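Local coordinates for protein KauB (Pseudomonas aeruginosa PAO1, PDB 6B4R) that oxidises a broad range of aldehydes, aminoaldehydes among them, to carboxylic acids as an NAD(P)+-dependent aldehyde dehydrogenase, at the interface of chains A and B. Sequence-based numbering; all coordinates share one arbitrary frame. Chains: chain A, KauB; chain B, KauB.

The interface of chains A and B. Residues chain A 453-455, 457, 460-461; chain B 149, 494-496.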
loop_
_atom_site.group_PDB
_atom_site.type_symbol
_atom_site.label_atom_id
_atom_site.label_comp_id
_atom_site.label_asym_id
_atom_site.label_seq_id
_atom_site.Cartn_x
_atom_site.Cartn_y
_atom_site.Cartn_z
ATOM N N VAL A 453 10.337 -1.551 19.551
ATOM C CA VAL A 453 10.469 -0.618 20.660
ATOM C C VAL A 453 9.136 -0.482 21.381
ATOM O O VAL A 453 8.135 -0.098 20.782
ATOM C CB VAL A 453 10.939 0.769 20.193
ATOM C CG1 VAL A 453 11.002 1.730 21.371
ATOM C CG2 VAL A 453 12.293 0.669 19.514
ATOM N N TRP A 454 9.124 -0.807 22.668
ATOM C CA TRP A 454 7.897 -0.730 23.449
ATOM C C TRP A 454 7.914 0.468 24.391
ATOM O O TRP A 454 8.875 0.678 25.132
ATOM C CB TRP A 454 7.658 -2.040 24.208
ATOM C CG TRP A 454 7.595 -3.231 23.296
ATOM C CD1 TRP A 454 6.764 -3.398 22.228
ATOM C CD2 TRP A 454 8.397 -4.417 23.369
ATOM N NE1 TRP A 454 6.998 -4.614 21.631
ATOM C CE2 TRP A 454 7.995 -5.259 22.313
ATOM C CE3 TRP A 454 9.413 -4.850 24.226
ATOM C CZ2 TRP A 454 8.573 -6.507 22.092
ATOM C CZ3 TRP A 454 9.986 -6.089 24.004
ATOM C CH2 TRP A 454 9.566 -6.902 22.946
ATOM N N VAL A 455 6.850 1.262 24.344
ATOM C CA VAL A 455 6.759 2.466 25.161
ATOM C C VAL A 455 5.685 2.315 26.229
ATOM O O VAL A 455 4.528 2.027 25.918
ATOM C CB VAL A 455 6.451 3.711 24.305
ATOM C CG1 VAL A 455 6.421 4.959 25.176
ATOM C CG2 VAL A 455 7.476 3.859 23.189
ATOM N N GLN A 457 5.215 -0.005 28.272
ATOM C CA GLN A 457 4.768 -1.389 28.350
ATOM C C GLN A 457 5.932 -2.278 27.944
ATOM O O GLN A 457 6.927 -1.796 27.401
ATOM C CB GLN A 457 3.587 -1.636 27.414
ATOM C CG GLN A 457 3.909 -1.426 25.950
ATOM C CD GLN A 457 2.765 -1.834 25.043
ATOM O OE1 GLN A 457 2.117 -2.859 25.261
ATOM N NE2 GLN A 457 2.509 -1.030 24.018
ATOM N N GLY A 460 5.119 -5.909 23.858
ATOM C CA GLY A 460 3.905 -5.484 23.184
ATOM C C GLY A 460 3.842 -5.927 21.735
ATOM O O GLY A 460 4.779 -6.542 21.224
ATOM N N GLY A 461 2.731 -5.616 21.074
ATOM C CA GLY A 461 2.548 -5.962 19.675
ATOM C C GLY A 461 1.900 -7.318 19.468
ATOM O O GLY A 461 2.333 -8.319 20.039
ATOM N N GLU B 149 -3.770 2.146 22.391
ATOM C CA GLU B 149 -2.454 1.788 21.887
ATOM C C GLU B 149 -2.171 2.427 20.531
ATOM O O GLU B 149 -3.076 2.598 19.715
ATOM C CB GLU B 149 -2.321 0.267 21.797
ATOM C CG GLU B 149 -0.972 -0.260 22.260
ATOM C CD GLU B 149 -0.991 -1.753 22.540
ATOM O OE1 GLU B 149 -2.054 -2.386 22.352
ATOM O OE2 GLU B 149 0.061 -2.291 22.948
ATOM N N TRP B 494 5.469 0.104 19.538
ATOM C CA TRP B 494 4.163 -0.055 20.172
ATOM C C TRP B 494 4.048 0.766 21.453
ATOM O O TRP B 494 4.714 0.482 22.448
ATOM C CB TRP B 494 3.865 -1.533 20.444
ATOM C CG TRP B 494 2.822 -2.098 19.528
ATOM C CD1 TRP B 494 1.621 -2.641 19.886
ATOM C CD2 TRP B 494 2.875 -2.154 18.097
ATOM N NE1 TRP B 494 0.930 -3.042 18.768
ATOM C CE2 TRP B 494 1.678 -2.752 17.658
ATOM C CE3 TRP B 494 3.821 -1.760 17.146
ATOM C CZ2 TRP B 494 1.401 -2.964 16.308
ATOM C CZ3 TRP B 494 3.545 -1.970 15.808
ATOM C CH2 TRP B 494 2.344 -2.565 15.401
ATOM N N ILE B 495 3.188 1.779 21.415
ATOM C CA ILE B 495 3.067 2.741 22.504
ATOM C C ILE B 495 1.781 2.556 23.304
ATOM O O ILE B 495 0.679 2.688 22.769
ATOM C CB ILE B 495 3.112 4.179 21.962
ATOM C CG1 ILE B 495 4.382 4.386 21.133
ATOM C CG2 ILE B 495 3.018 5.186 23.100
ATOM C CD1 ILE B 495 4.408 5.686 20.364
ATOM N N LYS B 496 1.932 2.252 24.590
ATOM C CA LYS B 496 0.788 2.113 25.484
ATOM C C LYS B 496 0.302 3.479 25.950
ATOM O O LYS B 496 1.040 4.223 26.599
ATOM C CB LYS B 496 1.149 1.254 26.696
ATOM C CG LYS B 496 0.030 1.147 27.719
ATOM C CD LYS B 496 -0.771 -0.136 27.546
ATOM C CE LYS B 496 -0.001 -1.338 28.075
ATOM N NZ LYS B 496 -0.806 -2.592 28.032
HETATM O O HOH W 1 0.657 -4.863 22.779
#
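Strand 452-455 of chain A and the loop after it meet strand 488-496 of chain B near its C-terminal end, with B:Glu149 joining from the start of strand 149-157. Bridges pairing A:Trp454 with B:Trp494 and A:Val455 with B:Ile495 show a parallel sheet running on from one subunit into the other. Its backbone ladder consists of B:Trp494 N to A:Val453 O, A:Val455 N to B:Trp494 O (3.0 Å) and B:Lys496 N to A:Val455 O. Beyond the strand, A:Gln457 has CG between its backbone N and carbonyl carbon (chi1 62°), and the extended chain carries its amide to the carboxylate of B:Glu149; the two side chains cross at about a right angle, their amide and carboxylate planes 36° apart. The amide NE2 donates to OE2 of B:Glu149 (3.0 Å); this acceptor lies in the amide plane and uses its anti lone pair. Water 1, 2.6 Å from the same OE2 of B:Glu149, links it to the backbone N of A:Gly461, which would help fix the carboxylate. CB of A:Gln457 packs across CE of B:Lys496 at 3.7 Å, the side chains again crossing at about a right angle. The B:Trp494 indole receives CA of A:Gly461 over one face, 3.6 Å from the five-membered ring centroid, as a CH-pi contact, while CB of B:Trp494 meets the A:Trp454 ring edge in plane at CD1 (3.9 Å). A:Val455 and B:Ile495 point the same way, side by side, with CG2 against CG1 at 3.8 Å. This patch, centred about 17 Å from A:Glu267, lies where chain B's protruding strands reach into the body of chain A, an exchange typical of aldehyde dehydrogenase dimers.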